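PDB 3FOT: trichothecene 15-O-acetyltransferase TRI3 from Fusarium sporotrichioides, which transfers an acetyl group to the 15-oxygen of trichothecene intermediates in the biosynthesis of mycotoxins such as T-2 toxin. Local coordinates for residues H186-D200 with I349-A361. Sequence-based numbering, arbitrary orientation.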
loop_
_atom_site.group_PDB
_atom_site.type_symbol
_atom_site.label_atom_id
_atom_site.label_comp_id
_atom_site.label_asym_id
_atom_site.label_seq_id
_atom_site.Cartn_x
_atom_site.Cartn_y
_atom_site.Cartn_z
ATOM N N HIS A 186 -1.681 8.567 -2.461
ATOM C CA HIS A 186 -1.180 7.363 -3.123
ATOM C C HIS A 186 -0.488 7.694 -4.451
ATOM O O HIS A 186 0.222 6.861 -4.977
ATOM C CB HIS A 186 -2.326 6.388 -3.364
ATOM C CG HIS A 186 -1.893 4.965 -3.592
ATOM N ND1 HIS A 186 -2.675 3.891 -3.227
ATOM C CD2 HIS A 186 -0.760 4.445 -4.123
ATOM C CE1 HIS A 186 -2.066 2.765 -3.571
ATOM N NE2 HIS A 186 -0.901 3.074 -4.115
ATOM N N LEU A 187 -0.691 8.896 -5.001
ATOM C CA LEU A 187 -0.057 9.205 -6.291
ATOM C C LEU A 187 1.472 9.003 -6.240
ATOM O O LEU A 187 2.074 8.573 -7.226
ATOM C CB LEU A 187 -0.386 10.657 -6.725
ATOM C CG LEU A 187 0.136 11.135 -8.076
ATOM C CD1 LEU A 187 -0.224 10.133 -9.226
ATOM C CD2 LEU A 187 -0.428 12.538 -8.357
ATOM N N PHE A 188 2.098 9.337 -5.104
ATOM C CA PHE A 188 3.564 9.508 -5.064
ATOM C C PHE A 188 4.334 8.269 -4.595
ATOM O O PHE A 188 5.590 8.285 -4.497
ATOM C CB PHE A 188 3.926 10.723 -4.186
ATOM C CG PHE A 188 3.143 11.965 -4.538
ATOM C CD1 PHE A 188 3.357 12.641 -5.739
ATOM C CD2 PHE A 188 2.160 12.431 -3.692
ATOM C CE1 PHE A 188 2.592 13.779 -6.042
ATOM C CE2 PHE A 188 1.406 13.553 -3.992
ATOM C CZ PHE A 188 1.614 14.231 -5.161
ATOM N N TRP A 189 3.584 7.207 -4.321
ATOM C CA TRP A 189 4.146 5.981 -3.745
ATOM C C TRP A 189 3.358 4.764 -4.140
ATOM O O TRP A 189 2.172 4.853 -4.400
ATOM C CB TRP A 189 4.031 6.008 -2.215
ATOM C CG TRP A 189 4.286 7.315 -1.523
ATOM C CD1 TRP A 189 3.353 8.285 -1.220
ATOM C CD2 TRP A 189 5.526 7.770 -0.985
ATOM N NE1 TRP A 189 3.952 9.310 -0.527
ATOM C CE2 TRP A 189 5.281 9.023 -0.373
ATOM C CE3 TRP A 189 6.838 7.245 -0.959
ATOM C CZ2 TRP A 189 6.289 9.760 0.263
ATOM C CZ3 TRP A 189 7.840 7.989 -0.333
ATOM C CH2 TRP A 189 7.560 9.224 0.272
ATOM N N ASP A 190 3.980 3.589 -4.081
ATOM C CA ASP A 190 3.138 2.418 -3.846
ATOM C C ASP A 190 3.302 1.996 -2.386
ATOM O O ASP A 190 4.035 2.646 -1.631
ATOM C CB ASP A 190 3.413 1.275 -4.834
ATOM C CG ASP A 190 4.848 0.850 -4.875
ATOM O OD1 ASP A 190 5.607 1.159 -3.941
ATOM O OD2 ASP A 190 5.204 0.140 -5.847
ATOM N N GLY A 191 2.621 0.940 -1.967
ATOM C CA GLY A 191 2.766 0.480 -0.576
ATOM C C GLY A 191 4.178 0.198 -0.138
ATOM O O GLY A 191 4.532 0.434 1.015
ATOM N N ILE A 192 5.001 -0.306 -1.064
ATOM C CA ILE A 192 6.405 -0.599 -0.785
ATOM C C ILE A 192 7.184 0.684 -0.533
ATOM O O ILE A 192 7.914 0.792 0.455
ATOM C CB ILE A 192 7.010 -1.406 -1.948
ATOM C CG1 ILE A 192 6.275 -2.754 -1.993
ATOM C CG2 ILE A 192 8.569 -1.504 -1.823
ATOM C CD1 ILE A 192 6.811 -3.738 -2.906
ATOM N N GLY A 193 7.021 1.651 -1.425
ATOM C CA GLY A 193 7.778 2.876 -1.327
ATOM C C GLY A 193 7.409 3.629 -0.053
ATOM O O GLY A 193 8.275 4.216 0.620
ATOM N N CYS A 194 6.121 3.611 0.287
ATOM C CA CYS A 194 5.642 4.356 1.448
ATOM C C CYS A 194 6.165 3.684 2.722
ATOM O O CYS A 194 6.668 4.356 3.626
ATOM C CB CYS A 194 4.106 4.433 1.461
ATOM S SG CYS A 194 3.520 5.736 2.550
ATOM N N ARG A 195 6.086 2.362 2.807
ATOM C CA ARG A 195 6.668 1.682 3.983
ATOM C C ARG A 195 8.184 1.849 4.082
ATOM O O ARG A 195 8.714 2.008 5.189
ATOM C CB ARG A 195 6.293 0.206 3.999
ATOM C CG ARG A 195 4.813 0.055 4.306
ATOM C CD ARG A 195 4.393 -1.387 4.248
ATOM N NE ARG A 195 4.276 -1.856 2.876
ATOM C CZ ARG A 195 4.242 -3.136 2.535
ATOM N NH1 ARG A 195 4.356 -4.076 3.475
ATOM N NH2 ARG A 195 4.149 -3.477 1.249
ATOM N N LYS A 196 8.885 1.802 2.949
ATOM C CA LYS A 196 10.335 2.048 2.955
ATOM C C LYS A 196 10.596 3.441 3.553
ATOM O O LYS A 196 11.503 3.639 4.342
ATOM C CB LYS A 196 10.924 1.980 1.542
ATOM C CG LYS A 196 11.087 0.524 1.029
ATOM C CD LYS A 196 11.444 0.443 -0.468
ATOM C CE LYS A 196 12.841 0.998 -0.781
ATOM N NZ LYS A 196 13.977 0.197 -0.197
ATOM N N PHE A 197 9.772 4.402 3.178
ATOM C CA PHE A 197 9.969 5.764 3.662
ATOM C C PHE A 197 9.697 5.883 5.177
ATOM O O PHE A 197 10.426 6.583 5.886
ATOM C CB PHE A 197 9.101 6.745 2.859
ATOM C CG PHE A 197 9.431 8.179 3.142
ATOM C CD1 PHE A 197 10.483 8.814 2.477
ATOM C CD2 PHE A 197 8.691 8.889 4.087
ATOM C CE1 PHE A 197 10.806 10.159 2.757
ATOM C CE2 PHE A 197 8.967 10.219 4.350
ATOM C CZ PHE A 197 10.027 10.866 3.683
ATOM N N VAL A 198 8.685 5.181 5.676
ATOM C CA VAL A 198 8.442 5.100 7.138
ATOM C C VAL A 198 9.720 4.535 7.816
ATOM O O VAL A 198 10.202 5.076 8.818
ATOM C CB VAL A 198 7.220 4.228 7.445
ATOM C CG1 VAL A 198 7.104 3.931 8.943
ATOM C CG2 VAL A 198 5.937 4.940 6.941
ATOM N N GLY A 199 10.263 3.465 7.240
ATOM C CA GLY A 199 11.507 2.858 7.762
ATOM C C GLY A 199 12.642 3.868 7.823
ATOM O O GLY A 199 13.420 3.924 8.811
ATOM N N ASP A 200 12.765 4.646 6.755
ATOM C CA ASP A 200 13.799 5.695 6.668
ATOM C C ASP A 200 13.635 6.723 7.779
ATOM O O ASP A 200 14.603 7.111 8.410
ATOM C CB ASP A 200 13.736 6.403 5.304
ATOM C CG ASP A 200 14.128 5.483 4.144
ATOM O OD1 ASP A 200 14.869 4.501 4.359
ATOM O OD2 ASP A 200 13.672 5.729 3.018
ATOM N N ILE A 349 18.810 0.129 -9.567
ATOM C CA ILE A 349 17.663 0.993 -9.320
ATOM C C ILE A 349 16.645 0.257 -8.450
ATOM O O ILE A 349 16.059 0.857 -7.532
ATOM C CB ILE A 349 16.971 1.404 -10.647
ATOM C CG1 ILE A 349 17.943 2.195 -11.537
ATOM C CG2 ILE A 349 15.689 2.214 -10.387
ATOM C CD1 ILE A 349 17.431 2.432 -12.942
ATOM N N ALA A 350 16.451 -1.039 -8.738
ATOM C CA ALA A 350 15.341 -1.852 -8.206
ATOM C C ALA A 350 15.141 -1.873 -6.692
ATOM O O ALA A 350 14.004 -2.046 -6.217
ATOM C CB ALA A 350 15.442 -3.283 -8.708
ATOM N N SER A 351 16.235 -1.755 -5.940
ATOM C CA SER A 351 16.160 -1.876 -4.485
ATOM C C SER A 351 16.056 -0.521 -3.770
ATOM O O SER A 351 15.988 -0.468 -2.539
ATOM C CB SER A 351 17.334 -2.701 -3.947
ATOM O OG SER A 351 17.198 -4.074 -4.300
ATOM N N ASN A 352 16.036 0.555 -4.545
ATOM C CA ASN A 352 15.968 1.915 -4.002
ATOM C C ASN A 352 14.913 2.790 -4.723
ATOM O O ASN A 352 15.182 3.939 -5.032
ATOM C CB ASN A 352 17.374 2.557 -4.096
ATOM C CG ASN A 352 17.495 3.853 -3.294
ATOM O OD1 ASN A 352 16.906 3.999 -2.212
ATOM N ND2 ASN A 352 18.278 4.793 -3.815
ATOM N N PHE A 353 13.723 2.236 -4.978
ATOM C CA PHE A 353 12.711 2.866 -5.828
ATOM C C PHE A 353 11.478 3.140 -4.988
ATOM O O PHE A 353 10.867 2.206 -4.465
ATOM C CB PHE A 353 12.325 1.969 -7.019
ATOM C CG PHE A 353 11.627 2.719 -8.140
ATOM C CD1 PHE A 353 12.374 3.320 -9.165
ATOM C CD2 PHE A 353 10.243 2.859 -8.153
ATOM C CE1 PHE A 353 11.739 4.018 -10.192
ATOM C CE2 PHE A 353 9.597 3.546 -9.201
ATOM C CZ PHE A 353 10.353 4.141 -10.202
ATOM N N TYR A 354 11.136 4.416 -4.842
ATOM C CA TYR A 354 10.081 4.835 -3.906
ATOM C C TYR A 354 8.770 5.220 -4.572
ATOM O O TYR A 354 7.712 5.157 -3.942
ATOM C CB TYR A 354 10.583 6.009 -3.036
ATOM C CG TYR A 354 11.537 5.558 -1.953
ATOM C CD1 TYR A 354 12.800 5.052 -2.278
ATOM C CD2 TYR A 354 11.167 5.609 -0.612
ATOM C CE1 TYR A 354 13.664 4.613 -1.304
ATOM C CE2 TYR A 354 12.047 5.193 0.395
ATOM C CZ TYR A 354 13.293 4.691 0.037
ATOM O OH TYR A 354 14.170 4.261 1.001
ATOM N N ALA A 355 8.826 5.637 -5.836
ATOM C CA ALA A 355 7.591 5.938 -6.578
ATOM C C ALA A 355 6.841 4.625 -6.880
ATOM O O ALA A 355 7.385 3.536 -6.654
ATOM C CB ALA A 355 7.913 6.705 -7.879
ATOM N N MET A 356 5.605 4.737 -7.364
ATOM C CA MET A 356 4.803 3.576 -7.756
ATOM C C MET A 356 5.604 2.707 -8.706
ATOM O O MET A 356 6.154 3.204 -9.677
ATOM C CB MET A 356 3.545 4.044 -8.488
ATOM C CG MET A 356 2.612 2.959 -8.894
ATOM S SD MET A 356 1.346 2.667 -7.649
ATOM C CE MET A 356 0.471 4.234 -7.630
ATOM N N CYS A 357 5.628 1.405 -8.445
ATOM C CA CYS A 357 6.243 0.475 -9.383
ATOM C C CYS A 357 5.431 -0.808 -9.316
ATOM O O CYS A 357 5.778 -1.744 -8.600
ATOM C CB CYS A 357 7.728 0.233 -9.081
ATOM S SG CYS A 357 8.451 -0.821 -10.405
ATOM N N GLN A 358 4.313 -0.794 -10.032
ATOM C CA GLN A 358 3.330 -1.871 -9.966
ATOM C C GLN A 358 3.016 -2.397 -11.342
ATOM O O GLN A 358 3.084 -1.668 -12.332
ATOM C CB GLN A 358 2.026 -1.387 -9.329
ATOM C CG GLN A 358 2.219 -0.940 -7.865
ATOM C CD GLN A 358 2.325 -2.128 -6.941
ATOM O OE1 GLN A 358 1.425 -2.979 -6.926
ATOM N NE2 GLN A 358 3.419 -2.205 -6.159
ATOM N N THR A 359 2.676 -3.677 -11.388
ATOM C CA THR A 359 2.151 -4.228 -12.624
ATOM C C THR A 359 1.008 -5.159 -12.290
ATOM O O THR A 359 0.439 -5.058 -11.191
ATOM C CB THR A 359 3.268 -4.834 -13.536
ATOM O OG1 THR A 359 2.682 -5.268 -14.767
ATOM C CG2 THR A 359 3.993 -5.963 -12.885
ATOM N N ALA A 360 0.656 -6.046 -13.229
ATOM C CA ALA A 360 -0.638 -6.713 -13.220
ATOM C C ALA A 360 -0.448 -8.194 -13.555
ATOM O O ALA A 360 0.506 -8.563 -14.244
ATOM C CB ALA A 360 -1.544 -6.062 -14.246
ATOM N N ALA A 361 -1.332 -9.037 -13.016
ATOM C CA ALA A 361 -1.425 -10.455 -13.388
ATOM C C ALA A 361 -2.892 -10.842 -13.287
ATOM O O ALA A 361 -3.690 -10.100 -12.719
ATOM C CB ALA A 361 -0.575 -11.349 -12.448
HETATM O O HOH W 1 4.588 7.519 -7.855
HETATM O O HOH W 2 16.056 2.230 -0.338
HETATM O O HOH W 3 16.342 3.106 2.671
#
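D190, the N-cap of helix 191-205, is bound through OD2 by C357 N (2.9 Å) and Q358 NE2 (3.0 Å) where strand 358-365 begins. The two donors grip OD2 from opposite faces of the carboxylate, whose plane stands almost perpendicular (87°) to the Q358 amide. With CG between backbone N and carbonyl carbon (chi1 55°), D190 also turns OD1 back to cap the helix at G193 N, 2.9 Å away; R342 adds a salt bridge to OD2. About three turns along the helix, Y354 OH donates to the syn lone pair of D200 OD2 (2.5 Å), and one water joins Y354 OH to D200 OD1. K196 NZ reaches S351 O from above the carbonyl plane (3.2 Å); a second water links it to N352 OD1 and Y354 OH.

Between these bonds, the bent K196 chain lays CE off-centre over the Y354 ring, a CH-pi contact, while W189 CZ3 meets that ring's edge. G193, lacking a side chain, brings CA to 3.5 Å from Y354 O. Beside D190, M356 folds CE against H186 CD2 (3.7 Å).

H186 to G191 read HLFWDG, the HXXXD motif of BAHD acyltransferases, whose histidine is the general base in relatives; here Y51 O holds H186 ND1, and D190's bonds to C357, Q358 and R342 fit this aspartate's structural role in relatives.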